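Glycosyl hydrolase family 26 (Bacteroides ovatus, PDB 4ZXO) is a family 26 beta-mannanase that probably cleaves internal beta-1,4-mannosidic linkages of mannans such as galactomannan. Local coordinates at residues R105-G110 against A123-G128; E137-V142 against N192-L197; D144-L149 against I157-R162. All coordinates share one frame; numbering follows the deposited sequence.

Interaction 1: R105-G110 against A123-G128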
ATOM      1  N   ARG A 105      -9.461  -9.762   9.624  1.00  6.66           N
ATOM      2  CA  ARG A 105     -10.747 -10.351   9.935  1.00  7.48           C
ATOM      3  C   ARG A 105     -11.554  -9.456  10.893  1.00  8.26           C
ATOM      4  O   ARG A 105     -11.019  -8.547  11.572  1.00  8.69           O
ATOM      5  CB  ARG A 105     -10.540 -11.734  10.592  1.00  8.57           C
ATOM      6  CG  ARG A 105      -9.780 -12.752   9.769  1.00 11.08           C
ATOM      7  CD  ARG A 105     -10.504 -13.267   8.536  1.00 12.20           C
ATOM      8  NE  ARG A 105     -11.721 -14.024   8.903  1.00 12.42           N
ATOM      9  CZ  ARG A 105     -12.485 -14.661   8.032  1.00 14.08           C
ATOM     10  NH1 ARG A 105     -12.156 -14.702   6.768  1.00 15.33           N
ATOM     11  NH2 ARG A 105     -13.580 -15.300   8.442  1.00 14.67           N
ATOM     12  N   ASN A 106     -12.844  -9.757  10.959  1.00  7.70           N
ATOM     13  CA  ASN A 106     -13.766  -9.037  11.831  1.00  8.21           C
ATOM     14  C   ASN A 106     -13.679  -9.666  13.222  1.00  9.01           C
ATOM     15  O   ASN A 106     -14.093 -10.834  13.384  1.00 10.14           O
ATOM     16  CB  ASN A 106     -15.168  -9.155  11.245  1.00  8.63           C
ATOM     17  CG  ASN A 106     -16.206  -8.357  11.994  1.00  9.35           C
ATOM     18  OD1 ASN A 106     -16.227  -8.343  13.206  1.00 10.19           O
ATOM     19  ND2 ASN A 106     -17.068  -7.678  11.265  1.00  9.95           N
ATOM     20  N   PRO A 107     -13.169  -8.918  14.220  1.00  9.76           N
ATOM     21  CA  PRO A 107     -12.934  -9.548  15.540  1.00 10.69           C
ATOM     22  C   PRO A 107     -14.211  -9.791  16.353  1.00 13.04           C
ATOM     23  O   PRO A 107     -14.162 -10.537  17.340  1.00 14.84           O
ATOM     24  CB  PRO A 107     -12.021  -8.545  16.262  1.00 11.44           C
ATOM     25  CG  PRO A 107     -12.343  -7.187  15.614  1.00 11.12           C
ATOM     26  CD  PRO A 107     -12.645  -7.541  14.124  1.00 10.29           C
ATOM     27  N   LYS A 108     -15.338  -9.234  15.921  1.00 12.70           N
ATOM     28  CA  LYS A 108     -16.569  -9.443  16.665  1.00 13.27           C
ATOM     29  C   LYS A 108     -17.415 -10.554  16.026  1.00 13.78           C
ATOM     30  O   LYS A 108     -17.939 -11.442  16.726  1.00 16.28           O
ATOM     31  CB  LYS A 108     -17.374  -8.134  16.741  1.00 13.98           C
ATOM     32  CG  LYS A 108     -18.662  -8.242  17.568  1.00 16.26           C
ATOM     33  CD  LYS A 108     -19.195  -6.795  17.701  1.00 19.48           C
ATOM     34  CE  LYS A 108     -20.204  -6.603  18.786  1.00 21.58           C
ATOM     35  NZ  LYS A 108     -21.456  -7.284  18.498  1.00 21.10           N
ATOM     36  N   THR A 109     -17.547 -10.509  14.696  1.00 12.13           N
ATOM     37  CA  THR A 109     -18.412 -11.482  14.014  1.00 14.36           C
ATOM     38  C   THR A 109     -17.717 -12.749  13.595  1.00 15.22           C
ATOM     39  O   THR A 109     -18.383 -13.738  13.327  1.00 18.04           O
ATOM     40  CB  THR A 109     -19.042 -10.898  12.749  1.00 14.09           C
ATOM     41  OG1 THR A 109     -18.038 -10.744  11.753  1.00 12.41           O
ATOM     42  CG2 THR A 109     -19.676  -9.538  13.040  1.00 15.03           C
ATOM     43  N   GLY A 110     -16.391 -12.706  13.513  1.00 14.30           N
ATOM     44  CA  GLY A 110     -15.582 -13.813  12.989  1.00 13.30           C
ATOM     45  C   GLY A 110     -15.580 -13.827  11.462  1.00 13.18           C
ATOM     46  O   GLY A 110     -14.973 -14.722  10.853  1.00 15.20           O
ATOM     47  N   ALA A 123     -16.254  -0.309  18.151  1.00 11.95           N
ATOM     48  CA  ALA A 123     -16.531  -0.054  19.557  1.00 13.41           C
ATOM     49  C   ALA A 123     -16.068  -1.214  20.437  1.00 14.26           C
ATOM     50  O   ALA A 123     -15.552  -1.010  21.525  1.00 15.96           O
ATOM     51  CB  ALA A 123     -18.013   0.208  19.796  1.00 13.29           C
ATOM     52  N   SER A 124     -16.262  -2.431  19.966  1.00 12.40           N
ATOM     53  CA  SER A 124     -15.919  -3.604  20.775  1.00 13.32           C
ATOM     54  C   SER A 124     -14.398  -3.808  20.957  1.00 13.57           C
ATOM     55  O   SER A 124     -13.967  -4.590  21.835  1.00 14.33           O
ATOM     56  CB  SER A 124     -16.523  -4.873  20.169  1.00 14.00           C
ATOM     57  OG  SER A 124     -15.693  -5.453  19.174  1.00 13.00           O
ATOM     58  N   VAL A 125     -13.573  -3.134  20.155  1.00 13.22           N
ATOM     59  CA  VAL A 125     -12.133  -3.277  20.379  1.00 12.85           C
ATOM     60  C   VAL A 125     -11.504  -2.075  21.070  1.00 14.21           C
ATOM     61  O   VAL A 125     -10.288  -2.036  21.260  1.00 14.44           O
ATOM     62  CB  VAL A 125     -11.322  -3.559  19.062  1.00 11.65           C
ATOM     63  CG1 VAL A 125     -11.816  -4.828  18.399  1.00 12.66           C
ATOM     64  CG2 VAL A 125     -11.300  -2.308  18.116  1.00 11.47           C
ATOM     65  N   MET A 126     -12.317  -1.090  21.414  1.00 14.61           N
ATOM     66  CA  MET A 126     -11.844   0.019  22.260  1.00 15.35           C
ATOM     67  C   MET A 126     -11.520  -0.483  23.655  1.00 17.64           C
ATOM     68  O   MET A 126     -12.021  -1.534  24.053  1.00 17.52           O
ATOM     69  CB  MET A 126     -12.892   1.123  22.331  1.00 15.20           C
ATOM     70  CG  MET A 126     -13.340   1.668  20.968  1.00 16.15           C
ATOM     71  SD  MET A 126     -12.114   2.706  20.109  1.00 16.36           S
ATOM     72  CE  MET A 126     -11.235   1.448  19.089  1.00 15.40           C
ATOM     73  N   GLN A 127     -10.761   0.308  24.405  1.00 19.87           N
ATOM     74  CA  GLN A 127     -10.474  -0.021  25.793  1.00 23.02           C
ATOM     75  C   GLN A 127     -11.776  -0.343  26.524  1.00 22.60           C
ATOM     76  O   GLN A 127     -12.760   0.387  26.396  1.00 23.45           O
ATOM     77  CB  GLN A 127      -9.739   1.151  26.474  1.00 27.03           C
ATOM     78  CG  GLN A 127      -9.561   0.990  27.967  1.00 31.40           C
ATOM     79  CD  GLN A 127      -8.507  -0.018  28.335  1.00 35.44           C
ATOM     80  OE1 GLN A 127      -7.439  -0.077  27.712  1.00 36.84           O
ATOM     81  NE2 GLN A 127      -8.770  -0.786  29.406  1.00 37.57           N
ATOM     82  N   GLY A 128     -11.798  -1.428  27.291  1.00 22.03           N
ATOM     83  CA  GLY A 128     -13.037  -1.793  27.945  1.00 23.09           C
ATOM     84  C   GLY A 128     -13.986  -2.654  27.121  1.00 23.66           C
ATOM     85  O   GLY A 128     -14.942  -3.224  27.650  1.00 25.42           O
TER
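Pro107 and Lys108 turn their CB atoms toward Val125 and Ser124, with Pro107 CA 8.0 Å from Val125 CA and Lys108 CA 7.2 Å from Ser124 CA. The contact belongs to the long loop that follows strand 97-101 of the TIM barrel and packs against the short helix 121-125 that follows it. Residues 107-109 have helical backbone angles and are shaped by an Asx turn: Asn106 OD1 accepts from Lys108 N at 3.0 Å, in the carbonyl plane, and from Thr109 N, which stands above that plane. An asparagine suits this place because its short amide reaches two backbone N-H groups just ahead of it. Across the contact, the stiff proline ring crosses Val125 at about a right angle; Trp138 and Val121 also pack on the ring. Lys108 runs out with CG anti to the backbone N (chi1 -177°), which carries its aliphatic part past Ser124 and its NZ to a salt bridge with Asp118. Ser124 OG is hydrogen-bonded to Val121 O and meets the lysine by packing alone, 4.0 Å from Lys108 CB. The closest approach between the two segments is apolar, Pro107 CG to Val125 CG1 at 3.7 Å.

Interaction 2: E137-V142 against N192-L197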
ATOM      1  N   GLU A 137      -3.701  -8.434  20.628  1.00 11.24           N
ATOM      2  CA  GLU A 137      -2.980  -9.674  20.294  1.00 12.64           C
ATOM      3  C   GLU A 137      -2.824  -9.776  18.758  1.00 12.44           C
ATOM      4  O   GLU A 137      -1.766 -10.157  18.270  1.00 12.76           O
ATOM      5  CB  GLU A 137      -3.743 -10.867  20.875  1.00 15.23           C
ATOM      6  CG  GLU A 137      -3.161 -12.234  20.553  1.00 21.99           C
ATOM      7  CD  GLU A 137      -4.189 -13.091  19.841  1.00 28.55           C
ATOM      8  OE1 GLU A 137      -5.286 -13.456  20.418  1.00 29.38           O
ATOM      9  OE2 GLU A 137      -3.900 -13.375  18.668  1.00 31.82           O
ATOM     10  N   TRP A 138      -3.883  -9.399  18.032  1.00 10.90           N
ATOM     11  CA  TRP A 138      -3.852  -9.424  16.561  1.00 10.13           C
ATOM     12  C   TRP A 138      -2.798  -8.458  16.028  1.00  9.76           C
ATOM     13  O   TRP A 138      -2.032  -8.811  15.159  1.00 10.19           O
ATOM     14  CB  TRP A 138      -5.233  -9.082  15.985  1.00  9.79           C
ATOM     15  CG  TRP A 138      -6.215 -10.247  16.130  1.00  9.32           C
ATOM     16  CD1 TRP A 138      -6.060 -11.411  16.849  1.00 10.82           C
ATOM     17  CD2 TRP A 138      -7.456 -10.328  15.479  1.00  9.60           C
ATOM     18  NE1 TRP A 138      -7.166 -12.215  16.665  1.00 10.84           N
ATOM     19  CE2 TRP A 138      -8.028 -11.581  15.803  1.00  9.56           C
ATOM     20  CE3 TRP A 138      -8.119  -9.465  14.585  1.00  9.90           C
ATOM     21  CZ2 TRP A 138      -9.263 -11.998  15.296  1.00  9.81           C
ATOM     22  CZ3 TRP A 138      -9.382  -9.855  14.076  1.00 10.09           C
ATOM     23  CH2 TRP A 138      -9.934 -11.131  14.419  1.00 10.34           C
ATOM     24  N   ILE A 139      -2.741  -7.249  16.590  1.00  9.12           N
ATOM     25  CA  ILE A 139      -1.758  -6.283  16.148  1.00  9.07           C
ATOM     26  C   ILE A 139      -0.347  -6.837  16.491  1.00  9.61           C
ATOM     27  O   ILE A 139       0.563  -6.695  15.686  1.00  9.51           O
ATOM     28  CB  ILE A 139      -1.987  -4.917  16.765  1.00  9.12           C
ATOM     29  CG1 ILE A 139      -3.317  -4.304  16.246  1.00  9.75           C
ATOM     30  CG2 ILE A 139      -0.830  -3.964  16.436  1.00 11.54           C
ATOM     31  CD1 ILE A 139      -3.871  -3.138  17.162  1.00 10.85           C
ATOM     32  N   ASP A 140      -0.191  -7.503  17.634  1.00 10.88           N
ATOM     33  CA  ASP A 140       1.090  -8.043  18.039  1.00 11.39           C
ATOM     34  C   ASP A 140       1.531  -9.122  17.059  1.00 11.14           C
ATOM     35  O   ASP A 140       2.725  -9.298  16.819  1.00 12.34           O
ATOM     36  CB  ASP A 140       1.019  -8.624  19.474  1.00 12.61           C
ATOM     37  CG  ASP A 140       0.996  -7.551  20.526  1.00 14.57           C
ATOM     38  OD1 ASP A 140       1.137  -6.335  20.200  1.00 15.37           O
ATOM     39  OD2 ASP A 140       0.961  -7.917  21.720  1.00 16.45           O
ATOM     40  N   ARG A 141       0.577  -9.825  16.462  1.00 11.24           N
ATOM     41  CA  ARG A 141       0.908 -10.862  15.466  1.00 12.97           C
ATOM     42  C   ARG A 141       1.458 -10.211  14.213  1.00 11.94           C
ATOM     43  O   ARG A 141       2.445 -10.689  13.619  1.00 13.82           O
ATOM     44  CB  ARG A 141      -0.338 -11.751  15.142  1.00 16.03           C
ATOM     45  CG  ARG A 141      -0.671 -12.727  16.337  1.00 19.51           C
ATOM     46  CD  ARG A 141      -1.994 -13.551  16.248  1.00 24.15           C
ATOM     47  NE  ARG A 141      -1.789 -14.832  16.933  1.00 29.07           N
ATOM     48  CZ  ARG A 141      -2.739 -15.715  17.233  1.00 32.67           C
ATOM     49  NH1 ARG A 141      -2.379 -16.856  17.819  1.00 34.13           N
ATOM     50  NH2 ARG A 141      -4.036 -15.483  16.938  1.00 32.83           N
ATOM     51  N   VAL A 142       0.851  -9.100  13.797  1.00 11.64           N
ATOM     52  CA  VAL A 142       1.463  -8.278  12.739  1.00 10.63           C
ATOM     53  C   VAL A 142       2.859  -7.788  13.150  1.00 10.89           C
ATOM     54  O   VAL A 142       3.825  -7.868  12.373  1.00 11.38           O
ATOM     55  CB  VAL A 142       0.566  -7.050  12.423  1.00  9.31           C
ATOM     56  CG1 VAL A 142       1.333  -6.041  11.524  1.00  9.22           C
ATOM     57  CG2 VAL A 142      -0.731  -7.521  11.749  1.00 11.04           C
ATOM     58  N   ASN A 192      -0.317   1.908  16.421  1.00 12.51           N
ATOM     59  CA  ASN A 192       1.002   2.530  16.597  1.00 12.72           C
ATOM     60  C   ASN A 192       1.577   2.177  17.944  1.00 13.72           C
ATOM     61  O   ASN A 192       2.770   1.874  18.053  1.00 14.37           O
ATOM     62  CB  ASN A 192       0.875   4.027  16.432  1.00 14.60           C
ATOM     63  CG  ASN A 192       2.182   4.735  16.578  1.00 17.60           C
ATOM     64  OD1 ASN A 192       3.106   4.535  15.780  1.00 18.88           O
ATOM     65  ND2 ASN A 192       2.271   5.603  17.592  1.00 19.60           N
ATOM     66  N   ASP A 193       0.738   2.159  18.984  1.00 15.89           N
ATOM     67  CA  ASP A 193       1.264   1.858  20.322  1.00 18.14           C
ATOM     68  C   ASP A 193       1.852   0.459  20.406  1.00 16.56           C
ATOM     69  O   ASP A 193       2.926   0.232  20.990  1.00 15.36           O
ATOM     70  CB  ASP A 193       0.165   2.015  21.380  1.00 22.05           C
ATOM     71  CG  ASP A 193      -0.233   3.474  21.604  1.00 27.02           C
ATOM     72  OD1 ASP A 193       0.488   4.392  21.137  1.00 28.29           O
ATOM     73  OD2 ASP A 193      -1.291   3.690  22.244  1.00 29.99           O
ATOM     74  N   ARG A 194       1.144  -0.499  19.830  1.00 15.48           N
ATOM     75  CA  ARG A 194       1.637  -1.854  19.945  1.00 16.41           C
ATOM     76  C   ARG A 194       2.888  -2.023  19.092  1.00 15.82           C
ATOM     77  O   ARG A 194       3.871  -2.699  19.510  1.00 16.84           O
ATOM     78  CB  ARG A 194       0.596  -2.909  19.538  1.00 16.32           C
ATOM     79  CG  ARG A 194      -0.632  -2.987  20.350  1.00 15.24           C
ATOM     80  CD  ARG A 194      -0.328  -3.105  21.827  1.00 15.00           C
ATOM     81  NE  ARG A 194       0.170  -4.420  22.180  1.00 15.40           N
ATOM     82  CZ  ARG A 194       0.567  -4.718  23.422  1.00 17.12           C
ATOM     83  NH1 ARG A 194       0.504  -3.804  24.395  1.00 17.89           N
ATOM     84  NH2 ARG A 194       1.052  -5.926  23.700  1.00 18.03           N
ATOM     85  N   LEU A 195       2.903  -1.406  17.903  1.00 15.15           N
ATOM     86  CA  LEU A 195       4.118  -1.539  17.125  1.00 15.86           C
ATOM     87  C   LEU A 195       5.294  -0.948  17.879  1.00 16.37           C
ATOM     88  O   LEU A 195       6.398  -1.516  17.917  1.00 16.51           O
ATOM     89  CB  LEU A 195       3.948  -0.853  15.774  1.00 15.07           C
ATOM     90  CG  LEU A 195       2.908  -1.481  14.851  1.00 15.17           C
ATOM     91  CD1 LEU A 195       2.745  -0.593  13.594  1.00 16.10           C
ATOM     92  CD2 LEU A 195       3.367  -2.844  14.394  1.00 17.13           C
ATOM     93  N   ARG A 196       5.080   0.203  18.481  1.00 17.08           N
ATOM     94  CA  ARG A 196       6.197   0.820  19.223  1.00 18.31           C
ATOM     95  C   ARG A 196       6.669   0.018  20.432  1.00 18.45           C
ATOM     96  O   ARG A 196       7.873  -0.094  20.680  1.00 18.52           O
ATOM     97  CB  ARG A 196       5.835   2.210  19.709  1.00 21.79           C
ATOM     98  CG  ARG A 196       5.709   3.227  18.616  1.00 26.17           C
ATOM     99  CD  ARG A 196       5.267   4.536  19.203  1.00 30.83           C
ATOM    100  NE  ARG A 196       6.334   5.140  19.991  1.00 35.48           N
ATOM    101  CZ  ARG A 196       6.107   5.995  20.965  1.00 38.77           C
ATOM    102  NH1 ARG A 196       4.839   6.305  21.268  1.00 39.32           N
ATOM    103  NH2 ARG A 196       7.135   6.512  21.639  1.00 40.37           N
ATOM    104  N   LEU A 197       5.717  -0.511  21.190  1.00 18.16           N
ATOM    105  CA  LEU A 197       6.077  -1.319  22.344  1.00 19.86           C
ATOM    106  C   LEU A 197       6.916  -2.522  21.933  1.00 20.13           C
ATOM    107  O   LEU A 197       7.864  -2.880  22.631  1.00 20.91           O
ATOM    108  CB  LEU A 197       4.841  -1.798  23.077  1.00 20.56           C
ATOM    109  CG  LEU A 197       4.117  -0.882  24.049  1.00 20.70           C
ATOM    110  CD1 LEU A 197       2.740  -1.447  24.359  1.00 21.13           C
ATOM    111  CD2 LEU A 197       4.907  -0.716  25.323  1.00 20.18           C
TER
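Two neighbouring outer helices of the TIM barrel, 132-147 and 181-197, are joined here by a salt bridge between Asp140 and Arg194, whose CA atoms lie 6.5 Å apart. Arg194 grips the carboxylate side-on with two nitrogens, one to each oxygen. Arg194 NH2 reaches Asp140 OD2 at 2.8 Å on its syn lone pair, and the bond is nearly straight at 171°. Arg194 NE reaches Asp140 OD1 at 2.9 Å, on the syn side but 24° out of the carboxylate plane. The two flat groups are nearly coplanar, their planes 27° apart, and paired bonds of this kind hold the guanidinium against rotation. The arginine gets there by folding: bends at chi2 and chi3 bring NE and NH2 back to an aspartate whose side chain is too short to travel far. Its aliphatic base serves a second purpose, since Ile139 CG2 packs on Arg194 CB at 3.6 Å, the two side chains crossing at about a right angle. A long arginine suits this border, with methylenes for the buried isoleucine and charge for the partly exposed aspartate. Leu136, one turn before Asp140 on helix 132-147, also touches Arg194, while Leu195 leads inward from the same interface to Ala143 and Leu146 on that helix, and Val142 packs on Trp102 in the loop following strand 97-101.

Interaction 3: D144-L149 against I157-R162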
ATOM      1  N   ASP A 144       5.059  -9.082  15.202  1.00 12.73           N
ATOM      2  CA  ASP A 144       6.033 -10.173  15.140  1.00 13.98           C
ATOM      3  C   ASP A 144       6.432 -10.530  13.692  1.00 14.25           C
ATOM      4  O   ASP A 144       7.624 -10.810  13.424  1.00 15.90           O
ATOM      5  CB  ASP A 144       5.475 -11.418  15.804  1.00 16.43           C
ATOM      6  CG  ASP A 144       5.420 -11.314  17.309  1.00 18.83           C
ATOM      7  OD1 ASP A 144       6.121 -10.452  17.887  1.00 18.04           O
ATOM      8  OD2 ASP A 144       4.668 -12.110  17.900  1.00 21.76           O
ATOM      9  N   PHE A 145       5.473 -10.470  12.754  1.00 12.93           N
ATOM     10  CA  PHE A 145       5.831 -10.691  11.363  1.00 11.91           C
ATOM     11  C   PHE A 145       6.777  -9.591  10.867  1.00 11.17           C
ATOM     12  O   PHE A 145       7.783  -9.868  10.224  1.00 12.23           O
ATOM     13  CB  PHE A 145       4.605 -10.760  10.480  1.00 11.91           C
ATOM     14  CG  PHE A 145       4.957 -11.049   9.061  1.00 12.16           C
ATOM     15  CD1 PHE A 145       5.259 -12.325   8.666  1.00 14.14           C
ATOM     16  CD2 PHE A 145       5.002 -10.046   8.119  1.00 11.98           C
ATOM     17  CE1 PHE A 145       5.601 -12.594   7.331  1.00 14.27           C
ATOM     18  CE2 PHE A 145       5.336 -10.308   6.779  1.00 11.89           C
ATOM     19  CZ  PHE A 145       5.642 -11.584   6.406  1.00 13.51           C
ATOM     20  N   LEU A 146       6.453  -8.342  11.153  1.00 11.39           N
ATOM     21  CA  LEU A 146       7.299  -7.231  10.719  1.00 11.09           C
ATOM     22  C   LEU A 146       8.742  -7.340  11.249  1.00 12.20           C
ATOM     23  O   LEU A 146       9.708  -6.993  10.563  1.00 12.78           O
ATOM     24  CB  LEU A 146       6.670  -5.906  11.162  1.00 11.40           C
ATOM     25  CG  LEU A 146       5.326  -5.603  10.446  1.00 11.75           C
ATOM     26  CD1 LEU A 146       4.694  -4.313  10.954  1.00 13.09           C
ATOM     27  CD2 LEU A 146       5.461  -5.550   8.915  1.00 14.76           C
ATOM     28  N   LEU A 147       8.863  -7.788  12.492  1.00 12.63           N
ATOM     29  CA  LEU A 147      10.193  -7.943  13.095  1.00 13.82           C
ATOM     30  C   LEU A 147      10.994  -9.094  12.461  1.00 14.07           C
ATOM     31  O   LEU A 147      12.218  -9.208  12.657  1.00 16.39           O
ATOM     32  CB  LEU A 147      10.048  -8.168  14.594  1.00 16.32           C
ATOM     33  CG  LEU A 147       9.574  -6.898  15.298  1.00 19.18           C
ATOM     34  CD1 LEU A 147       9.104  -7.211  16.711  1.00 20.48           C
ATOM     35  CD2 LEU A 147      10.714  -5.908  15.315  1.00 19.53           C
ATOM     36  N   SER A 148      10.315  -9.987  11.765  1.00 14.59           N
ATOM     37  CA  SER A 148      10.979 -11.128  11.135  1.00 14.61           C
ATOM     38  C   SER A 148      11.492 -10.768   9.740  1.00 14.65           C
ATOM     39  O   SER A 148      12.213 -11.570   9.124  1.00 16.23           O
ATOM     40  CB  SER A 148      10.016 -12.323  11.026  1.00 15.57           C
ATOM     41  OG  SER A 148       9.108 -12.175   9.931  1.00 14.28           O
ATOM     42  N   LEU A 149      11.149  -9.576   9.260  1.00 14.58           N
ATOM     43  CA  LEU A 149      11.617  -9.127   7.961  1.00 14.24           C
ATOM     44  C   LEU A 149      13.043  -8.577   8.091  1.00 15.15           C
ATOM     45  O   LEU A 149      13.243  -7.381   8.358  1.00 15.31           O
ATOM     46  CB  LEU A 149      10.663  -8.079   7.385  1.00 12.20           C
ATOM     47  CG  LEU A 149       9.229  -8.575   7.314  1.00 11.68           C
ATOM     48  CD1 LEU A 149       8.351  -7.428   6.790  1.00 12.40           C
ATOM     49  CD2 LEU A 149       9.116  -9.756   6.419  1.00 11.22           C
ATOM     50  N   ILE A 157      14.115  -4.841   7.557  1.00 13.00           N
ATOM     51  CA  ILE A 157      13.719  -4.291   6.237  1.00 11.43           C
ATOM     52  C   ILE A 157      12.595  -3.308   6.450  1.00 10.59           C
ATOM     53  O   ILE A 157      11.537  -3.675   7.018  1.00 10.53           O
ATOM     54  CB  ILE A 157      13.313  -5.424   5.324  1.00 12.16           C
ATOM     55  CG1 ILE A 157      14.579  -6.264   5.020  1.00 14.05           C
ATOM     56  CG2 ILE A 157      12.647  -4.877   4.041  1.00 12.54           C
ATOM     57  CD1 ILE A 157      14.229  -7.613   4.421  1.00 15.34           C
ATOM     58  N   PRO A 158      12.790  -2.045   5.996  1.00 10.23           N
ATOM     59  CA  PRO A 158      11.719  -1.046   6.132  1.00  9.96           C
ATOM     60  C   PRO A 158      10.504  -1.471   5.308  1.00  9.97           C
ATOM     61  O   PRO A 158      10.632  -2.051   4.226  1.00 11.09           O
ATOM     62  CB  PRO A 158      12.331   0.254   5.568  1.00  9.77           C
ATOM     63  CG  PRO A 158      13.799   0.039   5.668  1.00 10.39           C
ATOM     64  CD  PRO A 158      13.981  -1.461   5.365  1.00 10.25           C
ATOM     65  N   VAL A 159       9.327  -1.196   5.831  1.00  8.85           N
ATOM     66  CA  VAL A 159       8.058  -1.468   5.133  1.00  9.42           C
ATOM     67  C   VAL A 159       7.119  -0.286   5.303  1.00  8.75           C
ATOM     68  O   VAL A 159       7.105   0.349   6.352  1.00 10.00           O
ATOM     69  CB  VAL A 159       7.381  -2.767   5.734  1.00 12.17           C
ATOM     70  CG1 VAL A 159       5.887  -2.883   5.399  1.00 16.71           C
ATOM     71  CG2 VAL A 159       8.212  -3.963   5.292  1.00 11.36           C
ATOM     72  N   VAL A 160       6.373   0.041   4.252  1.00  7.63           N
ATOM     73  CA  VAL A 160       5.265   0.994   4.405  1.00  6.81           C
ATOM     74  C   VAL A 160       4.026   0.187   4.749  1.00  7.75           C
ATOM     75  O   VAL A 160       3.512  -0.536   3.906  1.00 10.93           O
ATOM     76  CB  VAL A 160       5.028   1.838   3.154  1.00  7.05           C
ATOM     77  CG1 VAL A 160       3.785   2.775   3.329  1.00  8.49           C
ATOM     78  CG2 VAL A 160       6.305   2.640   2.828  1.00  9.90           C
ATOM     79  N   PHE A 161       3.549   0.298   5.985  1.00  6.85           N
ATOM     80  CA  PHE A 161       2.417  -0.508   6.445  1.00  6.75           C
ATOM     81  C   PHE A 161       1.156   0.376   6.343  1.00  6.47           C
ATOM     82  O   PHE A 161       1.171   1.555   6.779  1.00  6.95           O
ATOM     83  CB  PHE A 161       2.666  -0.958   7.869  1.00  8.20           C
ATOM     84  CG  PHE A 161       1.569  -1.794   8.481  1.00  7.58           C
ATOM     85  CD1 PHE A 161       1.021  -2.877   7.794  1.00  8.45           C
ATOM     86  CD2 PHE A 161       1.138  -1.532   9.794  1.00  9.04           C
ATOM     87  CE1 PHE A 161      -0.009  -3.653   8.376  1.00  9.89           C
ATOM     88  CE2 PHE A 161       0.142  -2.347  10.395  1.00  9.32           C
ATOM     89  CZ  PHE A 161      -0.414  -3.404   9.691  1.00  9.44           C
ATOM     90  N   ARG A 162       0.117  -0.157   5.710  1.00  5.85           N
ATOM     91  CA  ARG A 162      -1.062   0.634   5.319  1.00  5.47           C
ATOM     92  C   ARG A 162      -2.322  -0.036   5.807  1.00  5.53           C
ATOM     93  O   ARG A 162      -3.123  -0.530   4.985  1.00  6.83           O
ATOM     94  CB  ARG A 162      -1.055   0.763   3.767  1.00  7.48           C
ATOM     95  CG  ARG A 162      -2.057   1.707   3.217  1.00  6.81           C
ATOM     96  CD  ARG A 162      -1.860   1.849   1.709  1.00  8.24           C
ATOM     97  NE  ARG A 162      -2.087   0.603   0.994  1.00  8.25           N
ATOM     98  CZ  ARG A 162      -3.268   0.261   0.428  1.00  8.06           C
ATOM     99  NH1 ARG A 162      -4.359   1.034   0.598  1.00  8.61           N
ATOM    100  NH2 ARG A 162      -3.386  -0.897  -0.237  1.00  9.27           N
TER
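Leu149 and Ile157 meet through both backbone and side chain: Ile157 N donates to Leu149 O at 2.8 Å with an N-H...O angle of 162°, and Leu149 CB lies 4.3 Å from Ile157 CB. The donor is tilted 29° from the carbonyl plane, and the beta-branched side chain of Ile157 lies beside the same carbonyl, with CG1 3.8 Å from Leu149 O. Further along, Leu149 CD1 touches Val159 CG2 at 3.8 Å, the two side chains crossing at about a right angle. Val159 CG2 stands anti to the carbonyl carbon while CG1 is anti to the backbone N (chi1 162°), and this splits the valine between two leucines: CG2 serves Leu149, and CG1 faces Leu146 CD2 at a looser 4.4 Å. In the TIM barrel this is the passage from helix 132-147 through a connecting loop into strand 159-162, which runs parallel between strands 97-101 and 203-207. Branched aliphatic residues suit it, because the helix lies over the outer face of the barrel wall and the interface is buried. With an alanine in place of Ile157, the backbone bond could persist, but without CG1 and CD1 a gap would probably open beside the Leu149 carbonyl, and packing on Ile89 and Tyr92 of helix 81-93 would probably be lost. Farther out, Leu100 touches both Leu146 and Val159, and Val203 adds a second neighbouring-strand contact to Leu146. Asn202 ND2 donates to both Leu146 O and Ile157 O, tying the backbone around Leu146 to the approach to the strand. Close by, Ser148 OG donates to Phe145 O at 2.7 Å, in the carbonyl plane on a lone pair, and is itself hydrogen-bonded to Arg85 NE.

Interactions 2 and 3 share helix 132-147 and touch directly: Val142 CG1 lies 3.7 Å from Phe161 CZ, and Leu195 CD1 lies 4.2 Å from Phe161 CD2. Interaction 3 is nested within the chain loop closed by interaction 2. It is the deepest of the three, its touching residues all buried, and it relies on aliphatic packing and one backbone bond between helix and barrel strand. Interaction 2, farther out between two helices, adds a charged pair at a partly exposed edge. Interaction 1 precedes both in the chain and packs a loop against the short helix 121-125; it is peripheral in the fold, yet mostly buried locally. Trp138 connects it to helix 132-147, with Arg105 O 3.3 Å from Trp138 CZ3.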